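Long-range contacts in yuaD protein (Bacillus subtilis, PDB 1ORU), which is of unknown function but carries a MOSC domain, and so may bind molybdenum and pyridoxal phosphate or take part in metal-sulfur cluster biosynthesis: residues L123-N129 with R161-V167; E13-I17 with Q27-L31. All blocks are in the same frame, centred on the assembly; numbering follows the deposited sequence. Where two conformers were deposited one is given.

Contact 1: residues L123-N129 with R161-V167; sequences LLCEGEN and RGIVCIV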
loop_
_atom_site.group_PDB
_atom_site.type_symbol
_atom_site.label_atom_id
_atom_site.label_comp_id
_atom_site.label_asym_id
_atom_site.label_seq_id
_atom_site.Cartn_x
_atom_site.Cartn_y
_atom_site.Cartn_z
ATOM N N LEU A 123 6.129 -9.297 4.504
ATOM C CA LEU A 123 4.810 -8.714 4.301
ATOM C C LEU A 123 4.899 -7.190 4.282
ATOM O O LEU A 123 5.612 -6.583 5.096
ATOM C CB LEU A 123 3.858 -9.155 5.421
ATOM C CG LEU A 123 3.610 -10.664 5.544
ATOM C CD1 LEU A 123 2.655 -10.949 6.692
ATOM C CD2 LEU A 123 3.041 -11.183 4.242
ATOM N N LEU A 124 4.183 -6.583 3.342
ATOM C CA LEU A 124 4.136 -5.130 3.206
ATOM C C LEU A 124 2.828 -4.684 3.851
ATOM O O LEU A 124 1.757 -5.129 3.453
ATOM C CB LEU A 124 4.142 -4.735 1.727
ATOM C CG LEU A 124 3.845 -3.266 1.407
ATOM C CD1 LEU A 124 4.973 -2.378 1.926
ATOM C CD2 LEU A 124 3.682 -3.101 -0.104
ATOM N N CYS A 125 2.908 -3.806 4.841
ATOM C CA CYS A 125 1.694 -3.346 5.517
ATOM C C CYS A 125 0.799 -2.448 4.646
ATOM O O CYS A 125 1.250 -1.424 4.111
ATOM C CB CYS A 125 2.059 -2.610 6.805
ATOM S SG CYS A 125 0.604 -2.094 7.737
ATOM N N GLU A 126 -0.464 -2.845 4.498
ATOM C CA GLU A 126 -1.426 -2.067 3.731
ATOM C C GLU A 126 -2.491 -1.409 4.619
ATOM O O GLU A 126 -3.613 -1.140 4.181
ATOM C CB GLU A 126 -2.090 -2.928 2.653
ATOM C CG GLU A 126 -1.187 -3.215 1.448
ATOM C CD GLU A 126 -0.856 -1.970 0.630
ATOM O OE1 GLU A 126 -1.763 -1.141 0.416
ATOM O OE2 GLU A 126 0.306 -1.826 0.184
ATOM N N GLY A 127 -2.136 -1.169 5.874
ATOM C CA GLY A 127 -3.042 -0.472 6.768
ATOM C C GLY A 127 -4.068 -1.232 7.575
ATOM O O GLY A 127 -4.141 -2.461 7.547
ATOM N N GLU A 128 -4.885 -0.462 8.285
ATOM C CA GLU A 128 -5.920 -1.004 9.151
ATOM C C GLU A 128 -6.979 -1.829 8.453
ATOM O O GLU A 128 -7.415 -1.512 7.350
ATOM C CB GLU A 128 -6.638 0.120 9.895
ATOM C CG GLU A 128 -5.756 1.014 10.730
ATOM C CD GLU A 128 -6.570 1.994 11.547
ATOM O OE1 GLU A 128 -5.974 2.916 12.144
ATOM O OE2 GLU A 128 -7.811 1.840 11.591
ATOM N N ASN A 129 -7.407 -2.885 9.129
ATOM C CA ASN A 129 -8.461 -3.733 8.607
ATOM C C ASN A 129 -9.718 -3.232 9.316
ATOM O O ASN A 129 -9.880 -3.427 10.520
ATOM C CB ASN A 129 -8.180 -5.195 8.956
ATOM C CG ASN A 129 -9.167 -6.145 8.319
ATOM O OD1 ASN A 129 -9.875 -5.784 7.373
ATOM N ND2 ASN A 129 -9.216 -7.372 8.826
ATOM N N ARG A 161 -8.502 -3.923 15.363
ATOM C CA ARG A 161 -8.899 -5.135 14.666
ATOM C C ARG A 161 -7.793 -5.702 13.774
ATOM O O ARG A 161 -8.012 -6.666 13.044
ATOM C CB ARG A 161 -10.172 -4.877 13.852
ATOM C CG ARG A 161 -10.850 -6.141 13.334
ATOM C CD ARG A 161 -10.985 -6.085 11.831
ATOM N NE ARG A 161 -11.603 -7.277 11.254
ATOM C CZ ARG A 161 -11.032 -8.476 11.180
ATOM N NH1 ARG A 161 -9.805 -8.678 11.657
ATOM N NH2 ARG A 161 -11.682 -9.474 10.596
ATOM N N GLY A 162 -6.602 -5.113 13.835
ATOM C CA GLY A 162 -5.502 -5.619 13.030
ATOM C C GLY A 162 -5.270 -4.919 11.701
ATOM O O GLY A 162 -5.885 -3.894 11.403
ATOM N N ILE A 163 -4.393 -5.502 10.888
ATOM C CA ILE A 163 -4.029 -4.940 9.593
ATOM C C ILE A 163 -4.092 -5.967 8.469
ATOM O O ILE A 163 -4.270 -7.168 8.705
ATOM C CB ILE A 163 -2.583 -4.397 9.635
ATOM C CG1 ILE A 163 -1.606 -5.558 9.899
ATOM C CG2 ILE A 163 -2.456 -3.340 10.727
ATOM C CD1 ILE A 163 -0.137 -5.163 9.989
ATOM N N VAL A 164 -3.960 -5.476 7.242
ATOM C CA VAL A 164 -3.922 -6.333 6.065
ATOM C C VAL A 164 -2.603 -6.031 5.370
ATOM O O VAL A 164 -2.090 -4.913 5.465
ATOM C CB VAL A 164 -5.100 -6.074 5.098
ATOM C CG1 VAL A 164 -6.365 -6.715 5.650
ATOM C CG2 VAL A 164 -5.305 -4.582 4.898
ATOM N N CYS A 165 -2.057 -7.029 4.679
ATOM C CA CYS A 165 -0.779 -6.891 3.991
ATOM C C CYS A 165 -0.749 -7.553 2.621
ATOM O O CYS A 165 -1.585 -8.389 2.295
ATOM C CB CYS A 165 0.350 -7.544 4.805
ATOM S SG CYS A 165 0.624 -6.938 6.477
ATOM N N ILE A 166 0.256 -7.170 1.840
ATOM C CA ILE A 166 0.511 -7.746 0.525
ATOM C C ILE A 166 1.792 -8.546 0.751
ATOM O O ILE A 166 2.596 -8.176 1.607
ATOM C CB ILE A 166 0.793 -6.641 -0.521
ATOM C CG1 ILE A 166 -0.525 -6.052 -1.024
ATOM C CG2 ILE A 166 1.640 -7.192 -1.661
ATOM C CD1 ILE A 166 -0.325 -4.804 -1.890
ATOM N N VAL A 167 1.977 -9.651 0.030
ATOM C CA VAL A 167 3.212 -10.425 0.175
ATOM C C VAL A 167 4.273 -9.703 -0.662
ATOM O O VAL A 167 4.143 -9.603 -1.886
ATOM C CB VAL A 167 3.057 -11.881 -0.348
ATOM C CG1 VAL A 167 4.404 -12.601 -0.310
ATOM C CG2 VAL A 167 2.043 -12.640 0.509
HETATM O O HOH W 1 -6.857 -7.881 10.627
HETATM O O HOH W 2 -8.220 -2.648 12.464
#

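Contact 2: residues E13-I17 with Q27-L31; sequences EGLYI and QMDKL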
loop_
_atom_site.group_PDB
_atom_site.type_symbol
_atom_site.label_atom_id
_atom_site.label_comp_id
_atom_site.label_asym_id
_atom_site.label_seq_id
_atom_site.Cartn_x
_atom_site.Cartn_y
_atom_site.Cartn_z
ATOM N N GLU A 13 2.457 -16.107 16.764
ATOM C CA GLU A 13 1.912 -17.136 17.655
ATOM C C GLU A 13 1.127 -18.197 16.904
ATOM O O GLU A 13 1.168 -19.375 17.262
ATOM C CB GLU A 13 0.987 -16.519 18.709
ATOM C CG GLU A 13 1.662 -15.638 19.735
ATOM C CD GLU A 13 2.504 -16.418 20.739
ATOM O OE1 GLU A 13 2.502 -17.670 20.702
ATOM O OE2 GLU A 13 3.164 -15.770 21.576
ATOM N N GLY A 14 0.405 -17.775 15.869
ATOM C CA GLY A 14 -0.387 -18.717 15.106
ATOM C C GLY A 14 -0.513 -18.375 13.636
ATOM O O GLY A 14 -0.454 -17.204 13.254
ATOM N N LEU A 15 -0.672 -19.408 12.816
ATOM C CA LEU A 15 -0.830 -19.259 11.371
ATOM C C LEU A 15 -2.132 -19.975 11.022
ATOM O O LEU A 15 -2.433 -21.032 11.593
ATOM C CB LEU A 15 0.342 -19.909 10.636
ATOM C CG LEU A 15 1.737 -19.396 10.998
ATOM C CD1 LEU A 15 2.775 -20.192 10.216
ATOM C CD2 LEU A 15 1.852 -17.896 10.691
ATOM N N TYR A 16 -2.904 -19.417 10.092
ATOM C CA TYR A 16 -4.191 -20.009 9.731
ATOM C C TYR A 16 -4.521 -19.818 8.255
ATOM O O TYR A 16 -4.087 -18.849 7.629
ATOM C CB TYR A 16 -5.308 -19.361 10.554
ATOM C CG TYR A 16 -4.966 -19.101 12.002
ATOM C CD1 TYR A 16 -5.393 -19.964 13.009
ATOM C CD2 TYR A 16 -4.231 -17.972 12.367
ATOM C CE1 TYR A 16 -5.097 -19.703 14.347
ATOM C CE2 TYR A 16 -3.931 -17.703 13.696
ATOM C CZ TYR A 16 -4.365 -18.567 14.681
ATOM O OH TYR A 16 -4.073 -18.294 15.998
ATOM N N ILE A 17 -5.319 -20.728 7.707
ATOM C CA ILE A 17 -5.703 -20.632 6.308
ATOM C C ILE A 17 -7.206 -20.818 6.132
ATOM O O ILE A 17 -7.847 -21.533 6.905
ATOM C CB ILE A 17 -4.981 -21.698 5.457
ATOM C CG1 ILE A 17 -5.197 -21.415 3.970
ATOM C CG2 ILE A 17 -5.511 -23.086 5.804
ATOM C CD1 ILE A 17 -4.440 -22.356 3.049
ATOM N N GLN A 27 -6.124 -23.333 11.948
ATOM C CA GLN A 27 -4.708 -23.307 12.269
ATOM C C GLN A 27 -3.855 -24.325 11.519
ATOM O O GLN A 27 -4.260 -25.473 11.303
ATOM C CB GLN A 27 -4.516 -23.451 13.781
ATOM C CG GLN A 27 -3.105 -23.132 14.250
ATOM C CD GLN A 27 -3.019 -22.900 15.749
ATOM O OE1 GLN A 27 -3.932 -23.256 16.500
ATOM N NE2 GLN A 27 -1.915 -22.311 16.192
HETATM N N MSE A 28 -2.672 -23.871 11.116
HETATM C CA MSE A 28 -1.708 -24.676 10.380
HETATM C C MSE A 28 -0.354 -24.539 11.061
HETATM O O MSE A 28 -0.087 -23.542 11.735
HETATM C CB MSE A 28 -1.570 -24.157 8.943
HETATM C CG MSE A 28 -2.835 -24.183 8.115
HETATM SE SE MSE A 28 -3.380 -25.982 7.678
HETATM C CE MSE A 28 -2.071 -26.375 6.312
ATOM N N ASP A 29 0.505 -25.536 10.874
ATOM C CA ASP A 29 1.834 -25.499 11.468
ATOM C C ASP A 29 2.748 -24.677 10.567
ATOM O O ASP A 29 3.766 -24.149 11.010
ATOM C CB ASP A 29 2.395 -26.916 11.601
ATOM C CG ASP A 29 2.726 -27.539 10.259
ATOM O OD1 ASP A 29 1.828 -27.608 9.392
ATOM O OD2 ASP A 29 3.885 -27.963 10.069
ATOM N N LYS A 30 2.370 -24.570 9.298
ATOM C CA LYS A 30 3.164 -23.835 8.318
ATOM C C LYS A 30 2.284 -23.233 7.230
ATOM O O LYS A 30 1.199 -23.739 6.948
ATOM C CB LYS A 30 4.182 -24.787 7.671
ATOM C CG LYS A 30 4.761 -24.291 6.348
ATOM C CD LYS A 30 5.366 -25.418 5.517
ATOM C CE LYS A 30 5.881 -24.888 4.185
ATOM N NZ LYS A 30 6.454 -25.958 3.325
ATOM N N LEU A 31 2.764 -22.151 6.624
ATOM C CA LEU A 31 2.056 -21.488 5.532
ATOM C C LEU A 31 3.079 -21.048 4.501
ATOM O O LEU A 31 4.215 -20.711 4.842
ATOM C CB LEU A 31 1.311 -20.239 6.014
ATOM C CG LEU A 31 0.066 -20.359 6.893
ATOM C CD1 LEU A 31 -0.450 -18.962 7.223
ATOM C CD2 LEU A 31 -1.003 -21.163 6.164
HETATM O O HOH W 3 -0.025 -22.039 13.862
#

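Contact 1: residues L123-N129 with R161-V167
Leu123, Cys125, Cys165 and Val167 form the apolar centre on one face of this antiparallel strand pair: Leu123 CB packs on Cys165 CB at 3.9 Å and Leu123 CD2 on Val167 CG2 at 4.1 Å. The cysteines are opposed but not a disulfide, since Cys125 SG and Cys165 SG lie 5.0 Å apart; Cys125 SG instead packs on Ile163 CD1 (3.9 Å). On the other face Leu124 pairs with Ile166, and two backbone hydrogen bonds close the pair, Leu124 N to Ile166 O (2.8 Å) and Ile166 N to Leu124 O (3.0 Å).

Beyond Cys125 a beta bulge shifts the register by one, fitting an extra residue into strand 122-128. Glu126 N donates to Val164 O (2.8 Å), but Val164 N donates to Gly127 O (3.0 Å), one residue further on. Gly127, at phi 88°, has backbone angles that call for glycine.

At the polar edge Asn129 N bonds Gly162 O (2.9 Å). Asn129 ND2 lies over a guanidinium face of Arg161, whose NH2 bonds Leu94 O, while Asn129 OD1 takes a hydrogen bond from Arg67.

The Leu124 face meets the second subunit: Ile166 packs on Phe64 of that subunit, and Glu126, salt-bridged to Arg66 of its own chain, on Leu124 of the second subunit. Both strands lie in the MOSC region, in its curled mixed sheet, where strand 69-73 flanks 163-169 and strand 114-116 flanks 122-128.

Contact 2: residues E13-I17 with Q27-L31
Tyr16 holds its chi1 at -40°, in the m well, and this brings its ring alongside Gln27: Tyr16 CD1 lies 3.5 Å from Gln27 CA and 3.7 Å from Gln27 CB, with the ring oblique to the CA. The hydroxyl end of the same ring lies over Gly14, where an ideal CB would fall 2.4 Å from Tyr16 OH, so a larger residue would clash. Gln27 is extended (t, t), which carries its amide back along the neighbouring strand; Gln27 NE2 gives a hydrogen bond to water 3 (3.0 Å), which also accepts from Leu15 N (2.9 Å) and donates to Met28 O (2.6 Å).

Residues 13-17 and the start of 27-31 belong to a beta hairpin of strands 5-17 and 26-28, paired here through Met28 N to Leu15 O (2.9 Å, 165° at the hydrogen), with a CA-H...O contact from Gln27 CA to the same oxygen (3.3 Å). On its other edge strand 5-17 has a classic beta bulge, Glu13 and Gly14 both facing Ala99.

After Met28 the chain turns at Asp29 and enters strand 30-33, which pairs with 171-174, so Leu31 returns toward the first strand. In rotamer m, t, Leu31 sets its CD1 3.6 Å from Leu15 CB, and its CD2 4.1 Å from Ile17 CB. Leu15, also m, t, packs further on Val173 and Val98. Ile17 is t, t and its CG2 touches CG of the selenomethionine Met28 (3.7 Å), whose side chain coils through three m torsions.

How the contacts relate
Both contacts reach the same mixed sheet but share no strand, and their centres are about 17 Å apart, with nearest atoms about 8 Å apart and no touch. Contact 1 is the core one: 13 of its 14 touching residues are buried, its centre is 7 Å from that of the chain, and it covers 730 Å² with five backbone hydrogen bonds. Contact 2 is partly buried, 12 Å out, covers 425 Å² and has a single direct hydrogen bond beside apolar side-chain packing; waters bridge both contacts. Strand 30-33 links them, since Leu31 serves contact 2 while Phe33 packs on Leu123 and Val167. The second subunit touches contact 1 alone.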